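PDB 4PSR: alpha-fucosidase GH29 from Fusarium graminearum, which hydrolyses alpha-L-fucosides as a family GH29 glycosidase, probably releasing alpha-1,6-linked fucose from the reducing-end N-acetylglucosamine of glycoprotein glycans. Local coordinates for residues H34-F38 and H126-M132; A37-A41 and Y75-I79; Q91-L96 and G146-L151; I168-Q172 and K210-M214. All coordinates share one frame; numbering follows the deposited sequence.

Contact 1 of 4, residues H34-F38 and H126-M132; sequences HWGAF and HHDGFSM. With FUL (beta-L-fucopyranose), chain M.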
loop_
_atom_site.group_PDB
_atom_site.type_symbol
_atom_site.label_atom_id
_atom_site.label_comp_id
_atom_site.label_asym_id
_atom_site.label_seq_id
_atom_site.Cartn_x
_atom_site.Cartn_y
_atom_site.Cartn_z
ATOM N N HIS A 34 -8.329 6.012 -9.652
ATOM C CA HIS A 34 -7.935 6.044 -11.056
ATOM C C HIS A 34 -9.100 6.592 -11.878
ATOM O O HIS A 34 -9.918 5.834 -12.391
ATOM C CB HIS A 34 -7.570 4.637 -11.556
ATOM C CG HIS A 34 -6.221 4.141 -11.121
ATOM N ND1 HIS A 34 -5.886 3.872 -9.811
ATOM C CD2 HIS A 34 -5.128 3.820 -11.858
ATOM C CE1 HIS A 34 -4.638 3.425 -9.762
ATOM N NE2 HIS A 34 -4.162 3.379 -10.991
ATOM N N TRP A 35 -9.117 7.905 -12.040
ATOM C CA TRP A 35 -10.173 8.580 -12.777
ATOM C C TRP A 35 -9.533 9.601 -13.663
ATOM O O TRP A 35 -8.781 10.450 -13.195
ATOM C CB TRP A 35 -11.130 9.266 -11.807
ATOM C CG TRP A 35 -12.293 9.967 -12.457
ATOM C CD1 TRP A 35 -13.264 9.415 -13.231
ATOM C CD2 TRP A 35 -12.577 11.359 -12.379
ATOM N NE1 TRP A 35 -14.140 10.387 -13.635
ATOM C CE2 TRP A 35 -13.739 11.590 -13.116
ATOM C CE3 TRP A 35 -11.947 12.435 -11.748
ATOM C CZ2 TRP A 35 -14.316 12.859 -13.230
ATOM C CZ3 TRP A 35 -12.523 13.700 -11.849
ATOM C CH2 TRP A 35 -13.690 13.897 -12.590
ATOM N N GLY A 36 -9.809 9.530 -14.959
ATOM C CA GLY A 36 -9.219 10.482 -15.888
ATOM C C GLY A 36 -9.697 10.274 -17.316
ATOM O O GLY A 36 -10.687 9.615 -17.529
ATOM N N ALA A 37 -8.974 10.846 -18.271
ATOM C CA ALA A 37 -9.353 10.689 -19.665
ATOM C C ALA A 37 -9.267 9.226 -20.098
ATOM O O ALA A 37 -9.956 8.821 -21.016
ATOM C CB ALA A 37 -8.491 11.551 -20.569
ATOM N N PHE A 38 -8.462 8.430 -19.403
ATOM C CA PHE A 38 -8.383 6.992 -19.687
ATOM C C PHE A 38 -9.673 6.280 -19.315
ATOM O O PHE A 38 -9.912 5.156 -19.767
ATOM C CB PHE A 38 -7.196 6.339 -18.963
ATOM C CG PHE A 38 -7.112 6.674 -17.490
ATOM C CD1 PHE A 38 -7.945 6.041 -16.556
ATOM C CD2 PHE A 38 -6.236 7.646 -17.047
ATOM C CE1 PHE A 38 -7.895 6.393 -15.208
ATOM C CE2 PHE A 38 -6.173 7.989 -15.682
ATOM C CZ PHE A 38 -7.022 7.366 -14.787
ATOM N N HIS A 126 -1.675 9.498 -14.976
ATOM C CA HIS A 126 -1.406 8.076 -15.171
ATOM C C HIS A 126 -0.317 7.917 -16.258
ATOM O O HIS A 126 0.562 8.748 -16.337
ATOM C CB HIS A 126 -2.722 7.337 -15.451
ATOM C CG HIS A 126 -2.638 5.874 -15.210
ATOM N ND1 HIS A 126 -2.514 4.973 -16.246
ATOM C CD2 HIS A 126 -2.565 5.155 -14.069
ATOM C CE1 HIS A 126 -2.420 3.750 -15.747
ATOM N NE2 HIS A 126 -2.438 3.835 -14.426
ATOM N N HIS A 127 -0.358 6.841 -17.055
ATOM C CA HIS A 127 0.634 6.605 -18.110
ATOM C C HIS A 127 0.293 7.331 -19.424
ATOM O O HIS A 127 1.126 7.327 -20.335
ATOM C CB HIS A 127 0.717 5.109 -18.497
ATOM C CG HIS A 127 1.024 4.133 -17.392
ATOM N ND1 HIS A 127 1.970 4.330 -16.400
ATOM C CD2 HIS A 127 0.527 2.885 -17.197
ATOM C CE1 HIS A 127 2.034 3.237 -15.651
ATOM N NE2 HIS A 127 1.159 2.356 -16.096
ATOM N N ASP A 128 -0.896 7.934 -19.511
ATOM C CA ASP A 128 -1.480 8.411 -20.759
ATOM C C ASP A 128 -1.150 9.854 -21.117
ATOM O O ASP A 128 -1.736 10.403 -22.053
ATOM C CB ASP A 128 -2.991 8.253 -20.725
ATOM C CG ASP A 128 -3.669 9.187 -19.722
ATOM O OD1 ASP A 128 -3.001 9.621 -18.750
ATOM O OD2 ASP A 128 -4.875 9.479 -19.910
ATOM N N GLY A 129 -0.237 10.480 -20.387
ATOM C CA GLY A 129 0.264 11.793 -20.757
ATOM C C GLY A 129 -0.576 13.019 -20.412
ATOM O O GLY A 129 -0.229 14.147 -20.829
ATOM N N PHE A 130 -1.667 12.804 -19.684
ATOM C CA PHE A 130 -2.651 13.860 -19.357
ATOM C C PHE A 130 -2.452 14.239 -17.890
ATOM O O PHE A 130 -2.729 13.437 -16.992
ATOM C CB PHE A 130 -4.051 13.282 -19.606
ATOM C CG PHE A 130 -5.198 14.284 -19.497
ATOM C CD1 PHE A 130 -5.248 15.390 -20.340
ATOM C CD2 PHE A 130 -6.251 14.091 -18.610
ATOM C CE1 PHE A 130 -6.311 16.302 -20.280
ATOM C CE2 PHE A 130 -7.323 14.992 -18.572
ATOM C CZ PHE A 130 -7.354 16.083 -19.405
ATOM N N SER A 131 -1.938 15.447 -17.664
ATOM C CA SER A 131 -1.710 15.953 -16.304
ATOM C C SER A 131 -2.995 16.580 -15.804
ATOM O O SER A 131 -3.498 17.451 -16.474
ATOM C CB SER A 131 -0.627 17.021 -16.291
ATOM O OG SER A 131 0.601 16.538 -16.823
ATOM N N MET A 132 -3.530 16.179 -14.650
ATOM C CA MET A 132 -4.865 16.638 -14.255
ATOM C C MET A 132 -4.869 17.852 -13.324
ATOM O O MET A 132 -5.924 18.178 -12.732
ATOM C CB MET A 132 -5.701 15.480 -13.755
ATOM C CG MET A 132 -6.183 14.657 -14.962
ATOM S SD MET A 132 -7.250 13.269 -14.518
ATOM C CE MET A 132 -6.003 12.070 -13.982
HETATM C C1 FUL M . 0.267 -0.465 -12.412
HETATM C C2 FUL M . -0.329 0.357 -13.538
HETATM O O2 FUL M . 0.168 -0.041 -14.825
HETATM C C3 FUL M . -1.818 0.152 -13.456
HETATM O O3 FUL M . -2.433 0.831 -14.529
HETATM C C4 FUL M . -2.276 0.687 -12.123
HETATM O O4 FUL M . -2.047 2.092 -12.075
HETATM C C5 FUL M . -1.523 -0.028 -11.009
HETATM C C6 FUL M . -1.863 0.503 -9.632
HETATM O O5 FUL M . -0.109 0.061 -11.162
HETATM O O1 FUL M . 1.667 -0.379 -12.493
HETATM O O HOH W 1 -6.156 10.815 -17.905
#

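Contact 2 of 4, residues A37-A41 and Y75-I79; sequences AFTTA and YENFI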
loop_
_atom_site.group_PDB
_atom_site.type_symbol
_atom_site.label_atom_id
_atom_site.label_comp_id
_atom_site.label_asym_id
_atom_site.label_seq_id
_atom_site.Cartn_x
_atom_site.Cartn_y
_atom_site.Cartn_z
ATOM N N ALA A 37 -8.974 10.846 -18.271
ATOM C CA ALA A 37 -9.353 10.689 -19.665
ATOM C C ALA A 37 -9.267 9.226 -20.098
ATOM O O ALA A 37 -9.956 8.821 -21.016
ATOM C CB ALA A 37 -8.491 11.551 -20.569
ATOM N N PHE A 38 -8.462 8.430 -19.403
ATOM C CA PHE A 38 -8.383 6.992 -19.687
ATOM C C PHE A 38 -9.673 6.280 -19.315
ATOM O O PHE A 38 -9.912 5.156 -19.767
ATOM C CB PHE A 38 -7.196 6.339 -18.963
ATOM C CG PHE A 38 -7.112 6.674 -17.490
ATOM C CD1 PHE A 38 -7.945 6.041 -16.556
ATOM C CD2 PHE A 38 -6.236 7.646 -17.047
ATOM C CE1 PHE A 38 -7.895 6.393 -15.208
ATOM C CE2 PHE A 38 -6.173 7.989 -15.682
ATOM C CZ PHE A 38 -7.022 7.366 -14.787
ATOM N N THR A 39 -10.534 6.926 -18.522
ATOM C CA THR A 39 -11.812 6.354 -18.146
ATOM C C THR A 39 -12.894 6.577 -19.231
ATOM O O THR A 39 -13.942 5.936 -19.202
ATOM C CB THR A 39 -12.313 6.964 -16.799
ATOM O OG1 THR A 39 -11.240 6.967 -15.838
ATOM C CG2 THR A 39 -13.501 6.203 -16.244
ATOM N N THR A 40 -12.658 7.531 -20.129
ATOM C CA THR A 40 -13.701 7.970 -21.057
ATOM C C THR A 40 -14.356 6.809 -21.831
ATOM O O THR A 40 -15.587 6.732 -21.912
ATOM C CB THR A 40 -13.180 9.016 -22.042
ATOM O OG1 THR A 40 -12.417 10.021 -21.351
ATOM C CG2 THR A 40 -14.340 9.694 -22.756
ATOM N N ALA A 41 -13.541 5.885 -22.344
ATOM C CA ALA A 41 -14.089 4.756 -23.110
ATOM C C ALA A 41 -14.873 3.760 -22.252
ATOM O O ALA A 41 -15.716 3.010 -22.745
ATOM C CB ALA A 41 -12.987 4.054 -23.826
ATOM N N TYR A 75 -6.130 8.583 -29.501
ATOM C CA TYR A 75 -6.439 8.763 -28.083
ATOM C C TYR A 75 -6.679 10.235 -27.731
ATOM O O TYR A 75 -7.532 10.561 -26.898
ATOM C CB TYR A 75 -5.325 8.180 -27.204
ATOM C CG TYR A 75 -5.630 8.370 -25.731
ATOM C CD1 TYR A 75 -6.722 7.744 -25.161
ATOM C CD2 TYR A 75 -4.873 9.204 -24.938
ATOM C CE1 TYR A 75 -7.055 7.951 -23.845
ATOM C CE2 TYR A 75 -5.185 9.394 -23.597
ATOM C CZ TYR A 75 -6.276 8.773 -23.073
ATOM O OH TYR A 75 -6.662 8.902 -21.749
ATOM N N GLU A 76 -5.961 11.126 -28.393
ATOM C CA GLU A 76 -6.098 12.545 -28.118
ATOM C C GLU A 76 -7.535 13.041 -28.320
ATOM O O GLU A 76 -7.948 14.034 -27.704
ATOM C CB GLU A 76 -5.110 13.366 -28.957
ATOM C CG GLU A 76 -5.335 13.352 -30.469
ATOM C CD GLU A 76 -4.734 12.158 -31.221
ATOM O OE1 GLU A 76 -4.281 11.158 -30.627
ATOM O OE2 GLU A 76 -4.735 12.228 -32.487
ATOM N N ASN A 77 -8.327 12.359 -29.152
ATOM C CA ASN A 77 -9.731 12.750 -29.320
ATOM C C ASN A 77 -10.572 12.628 -28.032
ATOM O O ASN A 77 -11.597 13.314 -27.895
ATOM C CB ASN A 77 -10.419 11.916 -30.410
ATOM C CG ASN A 77 -10.051 12.329 -31.823
ATOM O OD1 ASN A 77 -9.209 13.201 -32.059
ATOM N ND2 ASN A 77 -10.687 11.673 -32.790
ATOM N N PHE A 78 -10.227 11.709 -27.121
ATOM C CA PHE A 78 -10.961 11.630 -25.854
ATOM C C PHE A 78 -10.766 12.902 -25.012
ATOM O O PHE A 78 -11.655 13.286 -24.241
ATOM C CB PHE A 78 -10.544 10.408 -25.033
ATOM C CG PHE A 78 -10.991 9.079 -25.607
ATOM C CD1 PHE A 78 -12.317 8.702 -25.620
ATOM C CD2 PHE A 78 -10.053 8.196 -26.093
ATOM C CE1 PHE A 78 -12.692 7.449 -26.128
ATOM C CE2 PHE A 78 -10.422 6.958 -26.577
ATOM C CZ PHE A 78 -11.732 6.595 -26.604
ATOM N N ILE A 79 -9.615 13.538 -25.167
ATOM C CA ILE A 79 -9.265 14.748 -24.427
ATOM C C ILE A 79 -9.817 15.990 -25.130
ATOM O O ILE A 79 -10.439 16.850 -24.490
ATOM C CB ILE A 79 -7.728 14.852 -24.281
ATOM C CG1 ILE A 79 -7.233 13.698 -23.387
ATOM C CG2 ILE A 79 -7.308 16.234 -23.727
ATOM C CD1 ILE A 79 -5.764 13.423 -23.465
#

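Contact 3 of 4, residues Q91-L96 and G146-L151; sequences QFKPVL and GPKLDL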
loop_
_atom_site.group_PDB
_atom_site.type_symbol
_atom_site.label_atom_id
_atom_site.label_comp_id
_atom_site.label_asym_id
_atom_site.label_seq_id
_atom_site.Cartn_x
_atom_site.Cartn_y
_atom_site.Cartn_z
ATOM N N GLN A 91 -16.175 13.023 -25.021
ATOM C CA GLN A 91 -15.067 13.767 -24.409
ATOM C C GLN A 91 -15.022 13.517 -22.914
ATOM O O GLN A 91 -16.056 13.418 -22.267
ATOM C CB GLN A 91 -15.210 15.278 -24.676
ATOM C CG GLN A 91 -13.967 16.077 -24.368
ATOM C CD GLN A 91 -14.092 17.547 -24.690
ATOM O OE1 GLN A 91 -15.214 18.072 -24.770
ATOM N NE2 GLN A 91 -12.965 18.218 -24.865
ATOM N N PHE A 92 -13.828 13.467 -22.362
ATOM C CA PHE A 92 -13.673 13.535 -20.906
ATOM C C PHE A 92 -14.042 14.972 -20.499
ATOM O O PHE A 92 -13.282 15.925 -20.766
ATOM C CB PHE A 92 -12.232 13.210 -20.474
ATOM C CG PHE A 92 -12.039 13.287 -18.985
ATOM C CD1 PHE A 92 -12.674 12.387 -18.157
ATOM C CD2 PHE A 92 -11.225 14.256 -18.424
ATOM C CE1 PHE A 92 -12.520 12.460 -16.754
ATOM C CE2 PHE A 92 -11.066 14.329 -17.045
ATOM C CZ PHE A 92 -11.712 13.428 -16.221
ATOM N N LYS A 93 -15.195 15.125 -19.876
ATOM C CA LYS A 93 -15.757 16.455 -19.590
ATOM C C LYS A 93 -16.743 16.382 -18.430
ATOM O O LYS A 93 -17.949 16.593 -18.595
ATOM C CB LYS A 93 -16.414 17.035 -20.849
ATOM C CG LYS A 93 -16.784 18.510 -20.730
ATOM C CD LYS A 93 -17.199 19.069 -22.075
ATOM C CE LYS A 93 -17.729 20.478 -21.955
ATOM N NZ LYS A 93 -18.112 21.020 -23.296
ATOM N N PRO A 94 -16.246 16.051 -17.228
ATOM C CA PRO A 94 -17.140 16.027 -16.071
ATOM C C PRO A 94 -17.674 17.430 -15.823
ATOM O O PRO A 94 -16.964 18.409 -15.986
ATOM C CB PRO A 94 -16.226 15.584 -14.916
ATOM C CG PRO A 94 -14.818 15.904 -15.384
ATOM C CD PRO A 94 -14.869 15.676 -16.872
ATOM N N VAL A 95 -18.942 17.483 -15.452
ATOM C CA VAL A 95 -19.635 18.742 -15.160
ATOM C C VAL A 95 -20.059 18.756 -13.690
ATOM O O VAL A 95 -20.698 17.837 -13.217
ATOM C CB VAL A 95 -20.860 18.842 -16.059
ATOM C CG1 VAL A 95 -21.666 20.117 -15.749
ATOM C CG2 VAL A 95 -20.419 18.840 -17.499
ATOM N N LEU A 96 -19.648 19.795 -12.958
ATOM C CA LEU A 96 -19.968 19.897 -11.538
ATOM C C LEU A 96 -21.466 19.881 -11.231
ATOM O O LEU A 96 -22.267 20.474 -11.939
ATOM C CB LEU A 96 -19.386 21.188 -10.943
ATOM C CG LEU A 96 -17.862 21.254 -10.911
ATOM C CD1 LEU A 96 -17.327 22.655 -10.619
ATOM C CD2 LEU A 96 -17.349 20.300 -9.870
ATOM N N GLY A 146 -11.516 19.937 -22.277
ATOM C CA GLY A 146 -12.493 19.163 -21.558
ATOM C C GLY A 146 -13.261 19.979 -20.528
ATOM O O GLY A 146 -13.943 20.942 -20.879
ATOM N N PRO A 147 -13.178 19.587 -19.245
ATOM C CA PRO A 147 -14.052 20.218 -18.251
ATOM C C PRO A 147 -13.657 21.648 -17.864
ATOM O O PRO A 147 -14.486 22.288 -17.208
ATOM C CB PRO A 147 -13.932 19.292 -17.040
ATOM C CG PRO A 147 -12.494 18.721 -17.161
ATOM C CD PRO A 147 -12.319 18.534 -18.644
ATOM N N LYS A 148 -12.468 22.114 -18.214
ATOM C CA LYS A 148 -11.976 23.450 -17.820
ATOM C C LYS A 148 -11.932 23.568 -16.295
ATOM O O LYS A 148 -12.309 24.606 -15.723
ATOM C CB LYS A 148 -12.828 24.572 -18.435
ATOM C CG LYS A 148 -13.158 24.364 -19.907
ATOM C CD LYS A 148 -11.931 24.450 -20.767
ATOM C CE LYS A 148 -11.470 25.906 -20.872
ATOM N NZ LYS A 148 -10.189 26.107 -21.604
ATOM N N LEU A 149 -11.495 22.484 -15.640
ATOM C CA LEU A 149 -11.356 22.387 -14.184
ATOM C C LEU A 149 -9.988 21.855 -13.831
ATOM O O LEU A 149 -9.468 20.925 -14.491
ATOM C CB LEU A 149 -12.383 21.424 -13.578
ATOM C CG LEU A 149 -13.839 21.863 -13.710
ATOM C CD1 LEU A 149 -14.744 20.741 -13.295
ATOM C CD2 LEU A 149 -14.080 23.124 -12.881
ATOM N N ASP A 150 -9.391 22.443 -12.806
ATOM C CA ASP A 150 -8.157 21.925 -12.227
ATOM C C ASP A 150 -8.569 20.816 -11.253
ATOM O O ASP A 150 -8.837 21.070 -10.061
ATOM C CB ASP A 150 -7.374 23.045 -11.546
ATOM C CG ASP A 150 -6.024 22.587 -10.992
ATOM O OD1 ASP A 150 -5.867 21.386 -10.756
ATOM O OD2 ASP A 150 -5.163 23.461 -10.770
ATOM N N LEU A 151 -8.715 19.595 -11.774
ATOM C CA LEU A 151 -9.252 18.484 -10.995
ATOM C C LEU A 151 -8.394 18.181 -9.794
ATOM O O LEU A 151 -8.922 17.977 -8.696
ATOM C CB LEU A 151 -9.452 17.238 -11.870
ATOM C CG LEU A 151 -10.416 17.452 -13.033
ATOM C CD1 LEU A 151 -10.382 16.214 -13.937
ATOM C CD2 LEU A 151 -11.825 17.739 -12.548
HETATM O O HOH W 2 -11.868 21.048 -24.997
HETATM O O HOH W 3 -16.896 21.102 -16.488
#

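Contact 4 of 4, residues I168-Q172 and K210-M214; sequences IAMHQ and KHREM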
loop_
_atom_site.group_PDB
_atom_site.type_symbol
_atom_site.label_atom_id
_atom_site.label_comp_id
_atom_site.label_asym_id
_atom_site.label_seq_id
_atom_site.Cartn_x
_atom_site.Cartn_y
_atom_site.Cartn_z
ATOM N N ILE A 168 -0.837 11.914 -3.752
ATOM C CA ILE A 168 -0.941 12.127 -5.197
ATOM C C ILE A 168 -0.212 10.984 -5.895
ATOM O O ILE A 168 0.962 10.732 -5.576
ATOM C CB ILE A 168 -0.330 13.480 -5.636
ATOM C CG1 ILE A 168 -1.088 14.668 -5.003
ATOM C CG2 ILE A 168 -0.291 13.593 -7.168
ATOM C CD1 ILE A 168 -2.481 14.923 -5.560
ATOM N N ALA A 169 -0.887 10.303 -6.811
ATOM C CA ALA A 169 -0.273 9.226 -7.610
ATOM C C ALA A 169 0.133 9.722 -8.979
ATOM O O ALA A 169 -0.618 10.410 -9.695
ATOM C CB ALA A 169 -1.210 8.015 -7.711
ATOM N N MET A 170 1.368 9.351 -9.340
ATOM C CA MET A 170 2.028 9.770 -10.564
ATOM C C MET A 170 2.573 8.542 -11.280
ATOM O O MET A 170 3.339 7.779 -10.687
ATOM C CB MET A 170 3.162 10.722 -10.238
ATOM C CG MET A 170 2.730 12.015 -9.571
ATOM S SD MET A 170 1.853 13.135 -10.679
ATOM C CE MET A 170 3.256 13.763 -11.632
ATOM N N HIS A 171 2.176 8.350 -12.533
ATOM C CA HIS A 171 2.578 7.169 -13.295
ATOM C C HIS A 171 3.214 7.588 -14.648
ATOM O O HIS A 171 3.076 6.896 -15.660
ATOM C CB HIS A 171 1.397 6.191 -13.566
ATOM C CG HIS A 171 0.405 6.000 -12.443
ATOM N ND1 HIS A 171 -0.013 4.750 -12.039
ATOM C CD2 HIS A 171 -0.308 6.890 -11.700
ATOM C CE1 HIS A 171 -0.945 4.876 -11.100
ATOM N NE2 HIS A 171 -1.142 6.164 -10.880
ATOM N N GLN A 172 3.947 8.698 -14.631
ATOM C CA GLN A 172 4.322 9.364 -15.877
ATOM C C GLN A 172 5.630 8.878 -16.499
ATOM O O GLN A 172 5.968 9.298 -17.602
ATOM C CB GLN A 172 4.244 10.891 -15.741
ATOM C CG GLN A 172 5.433 11.635 -15.165
ATOM C CD GLN A 172 5.652 11.510 -13.668
ATOM O OE1 GLN A 172 5.117 10.601 -13.019
ATOM N NE2 GLN A 172 6.451 12.416 -13.098
ATOM N N LYS A 210 7.088 17.815 -14.307
ATOM C CA LYS A 210 5.723 17.469 -13.914
ATOM C C LYS A 210 5.627 17.279 -12.396
ATOM O O LYS A 210 4.721 17.827 -11.721
ATOM C CB LYS A 210 5.254 16.220 -14.656
ATOM C CG LYS A 210 4.842 16.467 -16.091
ATOM C CD LYS A 210 4.672 15.153 -16.856
ATOM C CE LYS A 210 4.007 15.359 -18.206
ATOM N NZ LYS A 210 3.747 14.033 -18.830
ATOM N N HIS A 211 6.526 16.472 -11.826
ATOM C CA HIS A 211 6.560 16.314 -10.374
ATOM C C HIS A 211 6.723 17.639 -9.637
ATOM O O HIS A 211 6.000 17.917 -8.686
ATOM C CB HIS A 211 7.733 15.446 -9.935
ATOM C CG HIS A 211 7.464 13.984 -9.856
ATOM N ND1 HIS A 211 6.311 13.472 -9.298
ATOM C CD2 HIS A 211 8.234 12.921 -10.189
ATOM C CE1 HIS A 211 6.390 12.154 -9.282
ATOM N NE2 HIS A 211 7.549 11.791 -9.816
ATOM N N ARG A 212 7.681 18.445 -10.070
ATOM C CA ARG A 212 7.990 19.710 -9.414
ATOM C C ARG A 212 6.788 20.659 -9.408
ATOM O O ARG A 212 6.451 21.261 -8.382
ATOM C CB ARG A 212 9.185 20.377 -10.101
ATOM C CG ARG A 212 9.368 21.839 -9.713
ATOM C CD ARG A 212 10.747 22.373 -10.046
ATOM N NE ARG A 212 11.002 22.277 -11.473
ATOM C CZ ARG A 212 12.060 22.783 -12.091
ATOM N NH1 ARG A 212 12.184 22.626 -13.399
ATOM N NH2 ARG A 212 12.991 23.430 -11.407
ATOM N N GLU A 213 6.150 20.787 -10.560
ATOM C CA GLU A 213 5.018 21.700 -10.735
ATOM C C GLU A 213 3.855 21.202 -9.884
ATOM O O GLU A 213 3.217 21.971 -9.149
ATOM C CB GLU A 213 4.618 21.770 -12.202
ATOM C CG GLU A 213 3.568 22.833 -12.537
ATOM C CD GLU A 213 3.237 22.779 -14.001
ATOM O OE1 GLU A 213 2.722 21.719 -14.422
ATOM O OE2 GLU A 213 3.595 23.716 -14.774
ATOM N N MET A 214 3.565 19.900 -9.953
ATOM C CA MET A 214 2.458 19.340 -9.193
ATOM C C MET A 214 2.704 19.514 -7.702
ATOM O O MET A 214 1.800 19.895 -6.946
ATOM C CB MET A 214 2.253 17.843 -9.546
ATOM C CG MET A 214 1.212 17.101 -8.662
ATOM S SD MET A 214 1.852 16.586 -7.054
ATOM C CE MET A 214 3.022 15.322 -7.567
HETATM O O HOH W 4 5.770 11.955 -18.661
#

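Contact 1 of 4, residues H34-F38 and H126-M132
The fucose pocket of this TIM barrel is built here by two loops, which follow strands 29-33 and 119-125. His-34 and His-126 meet beside the bound beta-L-fucopyranose and converge on its O4. His-34 NE2 is hydrogen-bonded to O4 at 2.7 Å, and His-126 NE2 to the same atom at 3.0 Å. In both rings O4 lies at the edge, near the ring plane. His-126 NE2 also makes a weak bond to O3. His-127 NE2 holds O2 at 2.9 Å, with the sugar oxygen in the plane of its ring. The other ring nitrogen of His-34, ND1, is hydrogen-bonded to Asn-342 OD1.

Behind the sugar, Phe-38 completes an aromatic cluster. The edge of His-126 points at the face of Phe-38, with the planes 51° apart. Phe-38 CE2 lies 3.5 Å from His-126 CB. Asp-128 OD2 sits at the rim of the Phe-38 ring, but its polar partner is Tyr-75 OH. Asp-128 OD2 also accepts a hydrogen bond from a water at 2.7 Å, and that water is weakly bonded to Ala-37 N.

Farther from the sugar, Ala-37 CB packs on Phe-130 CD2. Met-132 passes Gly-36 with its sulfur 3.7 Å from Gly-36 CA. A bend at chi3 (-79°) then turns the methyl so that Met-132 CE is 3.3 Å from Trp-35 O.

Contact 2 of 4, residues A37-A41 and Y75-I79
Apolar side chains of both segments pack together in this part of the barrel domain. Phe-78 reaches across from its helix and slides past Thr-40, the two side chains running in opposite directions. Phe-78 CD1 lies 3.6 Å from Thr-40 CG2. Farther along the ring, Phe-78 CZ is 4.0 Å from Ala-41 CB. Ala-37 CB packs against Ile-79, 3.8 Å from its CG1.

No hydrogen bond joins the two segments. Tyr-75 CG is anti to its own nitrogen (chi1 180°), which carries the ring toward residues 37-38. Tyr-75 OH comes within 3.0 Å of Phe-38 N, but the angle is too poor for a bond. The hydroxyl is instead hydrogen-bonded to Asp-128 OD2. Within 37-41, Ala-37 O accepts from two donors on the same face of its carbonyl plane. Thr-40 OG1 donates at 2.8 Å and Thr-40 N at 3.1 Å. With OG1 held there, Thr-40 CG2 faces Phe-78.

The loop after strand 29-33 is thus laid against helix 76-80. Pro-49 of helix 48-51 touches both Phe-38 and Tyr-75. Val-90 of strand 89-90 meets Thr-40 and Phe-78, and Leu-194 of helix 189-195 packs on Ile-79.

Contact 3 of 4, residues Q91-L96 and G146-L151
Gln-91 NE2 is gripped twice beside Gly-146. It donates to Ile-79 O, and it also donates to a water at 3.0 Å. Gly-146 N donates to the same water, so the water bridges two donors that cannot bond each other. The extended Gln-91 side chain, with chi2 at 177°, carries the amide this far. A second water gives its hydrogens to both segments. It donates to Pro-94 O at 2.7 Å and to Pro-147 O at 2.8 Å. Between the two waters, Gly-146 CA makes a C-H...O contact of 3.4 Å with Phe-92 O.

The rest is apolar. Pro-94 and Pro-147 lie at a slant to each other, with Pro-94 CD 3.7 Å from Pro-147 CB. Pro-94 CD also sits over the centre of one face of the Phe-92 ring. Leu-151 CD1 comes to the edge of that ring, near its plane, 3.7 Å from Phe-92 CE2. At the far end, Leu-96 and Leu-149 meet tip to tip, Leu-96 CG lying 4.0 Å from Leu-149 CD1.

Asp-150 is the N-cap of helix 151-161, its OD1 accepting from Lys-153 N. Residues 91-96 lie between barrel strands 29-33 and 119-125, ahead of helix 105-114. Residues 146-151 end the loop from strand 119-125 to helix 151-161, a strand-to-helix link of the TIM-barrel fold.

Contact 4 of 4, residues I168-Q172 and K210-M214
Lys-210 opens the helical side of this contact and lies alongside Gln-172, the two side chains running in opposite directions. Lys-210 CD is 4.0 Å from Gln-172 CG. Beyond that the lysine chain is extended, and its NZ forms a salt bridge with Glu-125. NZ also donates to a water at 2.9 Å, which in turn donates to Gln-172 O.

His-211 comes next and is covered from two directions. Gln-172 NE2 stands 3.4 Å from His-211 CD2, over the centre of one ring face. The amide is nearly upright on the ring, with the planes 80° apart. A bend at chi2 (-74°) helps to bring the amide there, and NE2 donates to Trp-207 O. Met-170 runs past the same ring, with its CB 3.7 Å from His-211 CE1. Its sulfur is placed obliquely to the ring. His-211 ND1 is buried here and has no hydrogen-bond partner in the model. Phe-252 stacks on the imidazole.

One turn on, Met-214 N is hydrogen-bonded to Lys-210 O. The Met-214 side chain meets the strand with its sulfur and methyl. Met-214 SD is 3.7 Å from Ile-168 CG2, while Met-214 CE meets Met-170 CG tip to tip at 3.9 Å.

Strand 168-170 and helix segment 210-214 run nearly antiparallel, at 165°, with axes 10.9 Å apart. Helix 200-218 lies in the beta-alpha-beta crossover from strand 165-170 to strand 222-225. It packs on the outside of the barrel, and its His-211 and Met-214 also touch Ile-223.

All four contacts lie in the TIM-barrel domain, on the same side of the chain's centre. Contacts 1 and 2 share Ala-37 and Phe-38, and their centres are about 9 Å apart. Contact 3 is about 13 Å from contact 1, centre to centre, and its segments alternate with those of contact 1 along the chain. It meets contact 2 through probable hydrogen bonds between residues 91-92 and 78-79. Contact 4 comes later in the chain. Centre to centre, it lies about 11 Å from contact 1 and about 19 Å from contacts 2 and 3, touching neither of these two. His-171 O accepts from His-127 ND1, tying the residue after strand 165-170 to the fucose pocket.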